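Local coordinates for PDZ domain protein (PDB 4L8N) that is of unknown function but carries PDZ domains and a DUF4136 domain and binds magnesium, consistent with a role in protein or peptide recognition, at residues 121-132 with 295-306. Numbering follows the deposited sequence.
Sequences TTNEQEFVCPFK and GRNVPFKVSKKT
F127 and F300 sit opposite one another as a hydrogen-bonded pair on antiparallel strands 123-129 and 298-306, neighbours in the middle of the large mixed sheet. Backbone bonds run from N123–K304 to C129–V298; F300 N meets F127 O at 2.8 Å and nearly straight (170°). The apolar centre of the packed face carries F127, C129, V298, F300 and V302; toward N123 and K304 it turns polar, with Q125 NE2 bonded to N123 OD1. With CG turned between its backbone N and carbonyl carbon (chi1 61°), F127 brings its ring toward the partner strand: F300 CB lies over one face, 3.8 Å from the ring centroid, while V302 CG2 meets the edge, 3.4 Å from F127 CE1. The two rings are near parallel (13°) but slid apart and barely overlap. C129 SG approaches the F300 ring obliquely, 3.6 Å from CE1, and F131 joins on, its CB against V298 CG2. L284 of helix 274-285 covers F131 and F300; Y214 of the second subunit packs on F127. Losing the F127 ring to an alanine here is likely to open a gap over F300 CB and beside V302 CG2. The reverse face is looser and polar: E124 OE2 and K301 NZ form a weak salt bridge at 3.3 Å, E126 pairs with K457, and V128 is exposed. At the T121 end, a water links its O to T306 OG1. Apolar contacts and a regular backbone net thus hold the strands together, their one salt bridge probably adding little.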
ATOM      1  N   THR A 121      22.988 -25.693   1.206  1.00 53.55           N
ATOM      2  CA  THR A 121      24.086 -24.759   0.995  1.00 51.44           C
ATOM      3  C   THR A 121      23.985 -24.021  -0.336  1.00 54.62           C
ATOM      4  O   THR A 121      24.504 -22.904  -0.425  1.00 54.10           O
ATOM      5  CB  THR A 121      25.444 -25.499   1.082  1.00 50.20           C
ATOM      6  OG1 THR A 121      25.566 -26.457   0.026  1.00 47.98           O
ATOM      7  CG2 THR A 121      25.665 -26.168   2.421  1.00 43.84           C
ATOM      8  N   THR A 122      23.334 -24.624  -1.366  1.00 51.14           N
ATOM      9  CA  THR A 122      23.310 -24.056  -2.725  1.00 50.76           C
ATOM     10  C   THR A 122      21.925 -23.923  -3.303  1.00 55.26           C
ATOM     11  O   THR A 122      21.394 -24.873  -3.886  1.00 56.65           O
ATOM     12  CB  THR A 122      24.177 -24.928  -3.639  1.00 53.87           C
ATOM     13  OG1 THR A 122      25.427 -25.181  -2.981  1.00 50.97           O
ATOM     14  CG2 THR A 122      24.380 -24.323  -5.044  1.00 45.34           C
ATOM     15  N   ASN A 123      21.367 -22.713  -3.216  1.00 51.78           N
ATOM     16  CA  ASN A 123      20.034 -22.432  -3.754  1.00 52.44           C
ATOM     17  C   ASN A 123      19.835 -20.959  -4.050  1.00 57.13           C
ATOM     18  O   ASN A 123      20.624 -20.115  -3.620  1.00 56.18           O
ATOM     19  CB  ASN A 123      18.913 -22.932  -2.802  1.00 51.14           C
ATOM     20  CG  ASN A 123      18.824 -22.228  -1.469  1.00 66.59           C
ATOM     21  OD1 ASN A 123      18.295 -21.113  -1.344  1.00 55.12           O
ATOM     22  ND2 ASN A 123      19.263 -22.909  -0.428  1.00 60.35           N
ATOM     23  N   GLU A 124      18.733 -20.660  -4.750  1.00 55.84           N
ATOM     24  CA  GLU A 124      18.306 -19.313  -5.088  1.00 55.89           C
ATOM     25  C   GLU A 124      16.866 -19.131  -4.693  1.00 60.27           C
ATOM     26  O   GLU A 124      16.020 -19.955  -5.015  1.00 58.57           O
ATOM     27  CB  GLU A 124      18.479 -19.010  -6.578  1.00 58.29           C
ATOM     28  CG  GLU A 124      19.910 -18.969  -7.064  1.00 71.26           C
ATOM     29  CD  GLU A 124      19.972 -19.196  -8.557  1.00101.31           C
ATOM     30  OE1 GLU A 124      19.350 -20.174  -9.035  1.00106.99           O
ATOM     31  OE2 GLU A 124      20.613 -18.376  -9.252  1.00 98.12           O
ATOM     32  N   GLN A 125      16.575 -18.029  -4.016  1.00 57.74           N
ATOM     33  CA  GLN A 125      15.223 -17.712  -3.597  1.00 57.03           C
ATOM     34  C   GLN A 125      14.952 -16.223  -3.815  1.00 61.58           C
ATOM     35  O   GLN A 125      15.880 -15.419  -3.857  1.00 61.53           O
ATOM     36  CB  GLN A 125      15.004 -18.109  -2.139  1.00 57.26           C
ATOM     37  CG  GLN A 125      14.884 -19.600  -1.913  1.00 59.21           C
ATOM     38  CD  GLN A 125      14.785 -19.898  -0.449  1.00 77.13           C
ATOM     39  OE1 GLN A 125      13.791 -19.564   0.203  1.00 75.22           O
ATOM     40  NE2 GLN A 125      15.827 -20.510   0.106  1.00 65.47           N
ATOM     41  N   GLU A 126      13.679 -15.882  -4.008  1.00 58.53           N
ATOM     42  CA  GLU A 126      13.156 -14.545  -4.232  1.00 57.58           C
ATOM     43  C   GLU A 126      12.113 -14.256  -3.205  1.00 61.03           C
ATOM     44  O   GLU A 126      11.439 -15.178  -2.731  1.00 62.12           O
ATOM     45  CB  GLU A 126      12.521 -14.432  -5.624  1.00 60.15           C
ATOM     46  CG  GLU A 126      13.482 -14.332  -6.794  1.00 75.90           C
ATOM     47  CD  GLU A 126      12.895 -14.721  -8.143  1.00111.73           C
ATOM     48  OE1 GLU A 126      11.779 -15.292  -8.179  1.00110.58           O
ATOM     49  OE2 GLU A 126      13.582 -14.496  -9.166  1.00111.83           O
ATOM     50  N   PHE A 127      11.964 -12.976  -2.869  1.00 56.15           N
ATOM     51  CA  PHE A 127      10.948 -12.455  -1.956  1.00 55.09           C
ATOM     52  C   PHE A 127      10.672 -10.974  -2.274  1.00 58.31           C
ATOM     53  O   PHE A 127      11.505 -10.297  -2.887  1.00 57.68           O
ATOM     54  CB  PHE A 127      11.333 -12.653  -0.499  1.00 56.04           C
ATOM     55  CG  PHE A 127      12.593 -11.973  -0.036  1.00 57.51           C
ATOM     56  CD1 PHE A 127      13.832 -12.597  -0.172  1.00 60.29           C
ATOM     57  CD2 PHE A 127      12.535 -10.763   0.651  1.00 59.44           C
ATOM     58  CE1 PHE A 127      14.995 -11.984   0.303  1.00 60.64           C
ATOM     59  CE2 PHE A 127      13.700 -10.157   1.134  1.00 61.27           C
ATOM     60  CZ  PHE A 127      14.921 -10.771   0.956  1.00 59.28           C
ATOM     61  N   VAL A 128       9.470 -10.506  -1.911  1.00 53.19           N
ATOM     62  CA  VAL A 128       9.019  -9.148  -2.174  1.00 51.54           C
ATOM     63  C   VAL A 128       8.675  -8.504  -0.833  1.00 58.29           C
ATOM     64  O   VAL A 128       8.057  -9.161   0.017  1.00 57.14           O
ATOM     65  CB  VAL A 128       7.841  -9.087  -3.191  1.00 52.49           C
ATOM     66  CG1 VAL A 128       7.585  -7.658  -3.622  1.00 51.47           C
ATOM     67  CG2 VAL A 128       8.120  -9.943  -4.423  1.00 51.85           C
ATOM     68  N   CYS A 129       9.107  -7.228  -0.633  1.00 56.06           N
ATOM     69  CA  CYS A 129       8.851  -6.490   0.615  1.00 55.77           C
ATOM     70  C   CYS A 129       7.857  -5.360   0.410  1.00 59.01           C
ATOM     71  O   CYS A 129       7.876  -4.671  -0.625  1.00 58.56           O
ATOM     72  CB  CYS A 129      10.147  -5.973   1.217  1.00 55.92           C
ATOM     73  SG  CYS A 129      11.246  -7.274   1.817  1.00 59.56           S
ATOM     74  N   PRO A 130       6.983  -5.131   1.413  1.00 56.09           N
ATOM     75  CA  PRO A 130       5.974  -4.071   1.269  1.00 55.05           C
ATOM     76  C   PRO A 130       6.573  -2.748   1.703  1.00 54.33           C
ATOM     77  O   PRO A 130       6.229  -2.190   2.749  1.00 52.79           O
ATOM     78  CB  PRO A 130       4.826  -4.561   2.162  1.00 57.33           C
ATOM     79  CG  PRO A 130       5.508  -5.344   3.231  1.00 62.08           C
ATOM     80  CD  PRO A 130       6.851  -5.814   2.721  1.00 57.36           C
ATOM     81  N   PHE A 131       7.535  -2.284   0.907  1.00 50.27           N
ATOM     82  CA  PHE A 131       8.212  -1.023   1.177  1.00 49.28           C
ATOM     83  C   PHE A 131       7.731   0.041   0.214  1.00 52.13           C
ATOM     84  O   PHE A 131       7.791  -0.170  -0.997  1.00 51.88           O
ATOM     85  CB  PHE A 131       9.754  -1.172   1.050  1.00 49.90           C
ATOM     86  CG  PHE A 131      10.463  -2.161   1.953  1.00 50.41           C
ATOM     87  CD1 PHE A 131       9.893  -2.565   3.162  1.00 52.10           C
ATOM     88  CD2 PHE A 131      11.727  -2.652   1.618  1.00 50.38           C
ATOM     89  CE1 PHE A 131      10.554  -3.470   4.002  1.00 52.70           C
ATOM     90  CE2 PHE A 131      12.391  -3.547   2.463  1.00 52.86           C
ATOM     91  CZ  PHE A 131      11.801  -3.955   3.648  1.00 51.58           C
ATOM     92  N   LYS A 132       7.284   1.181   0.731  1.00 47.61           N
ATOM     93  CA  LYS A 132       6.955   2.322  -0.108  1.00 47.93           C
ATOM     94  C   LYS A 132       8.182   3.249  -0.014  1.00 52.35           C
ATOM     95  O   LYS A 132       8.519   3.720   1.083  1.00 49.68           O
ATOM     96  CB  LYS A 132       5.620   3.001   0.307  1.00 50.70           C
ATOM     97  CG  LYS A 132       5.310   4.337  -0.399  1.00 70.41           C
ATOM     98  CD  LYS A 132       4.768   4.155  -1.828  1.00 87.29           C
ATOM     99  CE  LYS A 132       4.786   5.457  -2.602  1.00103.59           C
ATOM    100  NZ  LYS A 132       6.113   5.757  -3.226  1.00104.89           N
ATOM    101  N   GLY A 295       9.488   1.860  -6.393  1.00 54.91           N
ATOM    102  CA  GLY A 295       8.734   2.725  -5.501  1.00 55.29           C
ATOM    103  C   GLY A 295       7.764   2.045  -4.561  1.00 62.04           C
ATOM    104  O   GLY A 295       7.508   2.564  -3.473  1.00 59.75           O
ATOM    105  N   ARG A 296       7.191   0.898  -4.960  1.00 66.08           N
ATOM    106  CA  ARG A 296       6.142   0.303  -4.124  1.00 68.52           C
ATOM    107  C   ARG A 296       6.371  -1.123  -3.594  1.00 76.15           C
ATOM    108  O   ARG A 296       5.983  -1.363  -2.447  1.00 79.96           O
ATOM    109  CB  ARG A 296       4.780   0.353  -4.835  1.00 69.08           C
ATOM    110  CG  ARG A 296       3.685   0.878  -3.909  1.00 84.22           C
ATOM    111  CD  ARG A 296       2.350   1.074  -4.597  1.00 99.98           C
ATOM    112  NE  ARG A 296       1.737  -0.193  -5.012  1.00113.98           N
ATOM    113  CZ  ARG A 296       0.934  -0.927  -4.248  1.00121.93           C
ATOM    114  NH1 ARG A 296       0.645  -0.540  -3.011  1.00 96.47           N
ATOM    115  NH2 ARG A 296       0.418  -2.059  -4.714  1.00111.36           N
ATOM    116  N   ASN A 297       6.858  -2.077  -4.381  1.00 70.15           N
ATOM    117  CA  ASN A 297       7.015  -3.444  -3.835  1.00 68.70           C
ATOM    118  C   ASN A 297       8.358  -3.920  -4.271  1.00 70.87           C
ATOM    119  O   ASN A 297       8.527  -4.161  -5.476  1.00 74.12           O
ATOM    120  CB  ASN A 297       5.892  -4.398  -4.306  1.00 65.35           C
ATOM    121  CG  ASN A 297       4.492  -4.074  -3.820  1.00 85.16           C
ATOM    122  OD1 ASN A 297       3.598  -3.782  -4.618  1.00 83.92           O
ATOM    123  ND2 ASN A 297       4.245  -4.150  -2.511  1.00 72.42           N
ATOM    124  N   VAL A 298       9.340  -3.984  -3.330  1.00 59.77           N
ATOM    125  CA  VAL A 298      10.727  -4.288  -3.679  1.00 55.68           C
ATOM    126  C   VAL A 298      11.001  -5.794  -3.858  1.00 55.20           C
ATOM    127  O   VAL A 298      11.003  -6.562  -2.880  1.00 53.78           O
ATOM    128  CB  VAL A 298      11.793  -3.663  -2.724  1.00 56.88           C
ATOM    129  CG1 VAL A 298      13.167  -3.636  -3.391  1.00 55.06           C
ATOM    130  CG2 VAL A 298      11.394  -2.270  -2.249  1.00 56.19           C
ATOM    131  N   PRO A 299      11.407  -6.168  -5.096  1.00 50.03           N
ATOM    132  CA  PRO A 299      11.817  -7.551  -5.359  1.00 49.51           C
ATOM    133  C   PRO A 299      13.303  -7.813  -5.014  1.00 55.53           C
ATOM    134  O   PRO A 299      14.198  -7.090  -5.493  1.00 56.54           O
ATOM    135  CB  PRO A 299      11.569  -7.684  -6.864  1.00 51.32           C
ATOM    136  CG  PRO A 299      11.837  -6.347  -7.413  1.00 55.56           C
ATOM    137  CD  PRO A 299      11.505  -5.349  -6.326  1.00 51.40           C
ATOM    138  N   PHE A 300      13.567  -8.867  -4.207  1.00 51.20           N
ATOM    139  CA  PHE A 300      14.910  -9.323  -3.825  1.00 50.05           C
ATOM    140  C   PHE A 300      15.167 -10.753  -4.257  1.00 57.30           C
ATOM    141  O   PHE A 300      14.247 -11.572  -4.269  1.00 59.06           O
ATOM    142  CB  PHE A 300      15.131  -9.255  -2.314  1.00 50.89           C
ATOM    143  CG  PHE A 300      15.006  -7.898  -1.677  1.00 51.64           C
ATOM    144  CD1 PHE A 300      13.767  -7.413  -1.277  1.00 54.15           C
ATOM    145  CD2 PHE A 300      16.136  -7.123  -1.427  1.00 51.15           C
ATOM    146  CE1 PHE A 300      13.660  -6.159  -0.667  1.00 54.58           C
ATOM    147  CE2 PHE A 300      16.029  -5.891  -0.797  1.00 53.16           C
ATOM    148  CZ  PHE A 300      14.790  -5.413  -0.423  1.00 51.35           C
ATOM    149  N   LYS A 301      16.442 -11.063  -4.541  1.00 53.87           N
ATOM    150  CA  LYS A 301      16.946 -12.373  -4.908  1.00 53.62           C
ATOM    151  C   LYS A 301      18.175 -12.712  -4.038  1.00 56.26           C
ATOM    152  O   LYS A 301      19.156 -11.959  -4.028  1.00 54.55           O
ATOM    153  CB  LYS A 301      17.286 -12.435  -6.406  1.00 57.04           C
ATOM    154  CG  LYS A 301      17.324 -13.867  -6.932  1.00 65.07           C
ATOM    155  CD  LYS A 301      18.026 -13.971  -8.269  1.00 72.56           C
ATOM    156  CE  LYS A 301      18.598 -15.349  -8.498  1.00 75.22           C
ATOM    157  NZ  LYS A 301      19.029 -15.539  -9.909  1.00 80.21           N
ATOM    158  N   VAL A 302      18.085 -13.835  -3.282  1.00 52.84           N
ATOM    159  CA  VAL A 302      19.152 -14.386  -2.432  1.00 52.10           C
ATOM    160  C   VAL A 302      19.725 -15.638  -3.110  1.00 56.18           C
ATOM    161  O   VAL A 302      19.001 -16.606  -3.325  1.00 56.40           O
ATOM    162  CB  VAL A 302      18.726 -14.706  -0.976  1.00 54.59           C
ATOM    163  CG1 VAL A 302      19.945 -15.043  -0.126  1.00 53.27           C
ATOM    164  CG2 VAL A 302      17.954 -13.563  -0.354  1.00 54.14           C
ATOM    165  N   SER A 303      21.003 -15.597  -3.455  1.00 53.24           N
ATOM    166  CA  SER A 303      21.738 -16.692  -4.090  1.00 53.85           C
ATOM    167  C   SER A 303      22.843 -17.129  -3.167  1.00 57.61           C
ATOM    168  O   SER A 303      23.793 -16.365  -2.947  1.00 56.82           O
ATOM    169  CB  SER A 303      22.315 -16.263  -5.437  1.00 57.79           C
ATOM    170  OG  SER A 303      21.297 -15.843  -6.330  1.00 73.18           O
ATOM    171  N   LYS A 304      22.708 -18.330  -2.575  1.00 52.75           N
ATOM    172  CA  LYS A 304      23.766 -18.803  -1.706  1.00 51.22           C
ATOM    173  C   LYS A 304      24.430 -20.015  -2.348  1.00 55.49           C
ATOM    174  O   LYS A 304      23.797 -20.700  -3.149  1.00 56.84           O
ATOM    175  CB  LYS A 304      23.276 -19.050  -0.267  1.00 52.31           C
ATOM    176  CG  LYS A 304      22.396 -20.254  -0.006  1.00 56.55           C
ATOM    177  CD  LYS A 304      22.276 -20.411   1.499  1.00 63.75           C
ATOM    178  CE  LYS A 304      21.399 -21.553   1.913  1.00 94.44           C
ATOM    179  NZ  LYS A 304      21.491 -21.804   3.378  1.00114.16           N
ATOM    180  N   LYS A 305      25.731 -20.211  -2.085  1.00 51.46           N
ATOM    181  CA  LYS A 305      26.510 -21.335  -2.635  1.00 51.49           C
ATOM    182  C   LYS A 305      27.752 -21.622  -1.799  1.00 53.63           C
ATOM    183  O   LYS A 305      28.506 -20.707  -1.463  1.00 51.96           O
ATOM    184  CB  LYS A 305      26.934 -21.075  -4.093  1.00 53.95           C
ATOM    185  CG  LYS A 305      27.669 -22.250  -4.763  1.00 60.80           C
ATOM    186  CD  LYS A 305      28.190 -21.937  -6.182  1.00 59.55           C
ATOM    187  CE  LYS A 305      27.050 -21.674  -7.139  1.00 56.43           C
ATOM    188  NZ  LYS A 305      27.495 -21.626  -8.544  1.00 68.49           N
ATOM    189  N   THR A 306      27.957 -22.898  -1.487  1.00 50.36           N
ATOM    190  CA  THR A 306      29.138 -23.383  -0.802  1.00 50.76           C
ATOM    191  C   THR A 306      29.583 -24.629  -1.523  1.00 55.38           C
ATOM    192  O   THR A 306      28.788 -25.532  -1.712  1.00 55.20           O
ATOM    193  CB  THR A 306      28.902 -23.624   0.695  1.00 59.92           C
ATOM    194  OG1 THR A 306      28.438 -22.418   1.298  1.00 60.65           O
ATOM    195  CG2 THR A 306      30.169 -24.095   1.419  1.00 55.24           C
TER
HETATM  196  O   HOH W   1      26.004 -21.973   1.523  1.00 51.93           O
HETATM  197  O   HOH W   2      18.838 -18.465  -0.907  1.00 52.59           O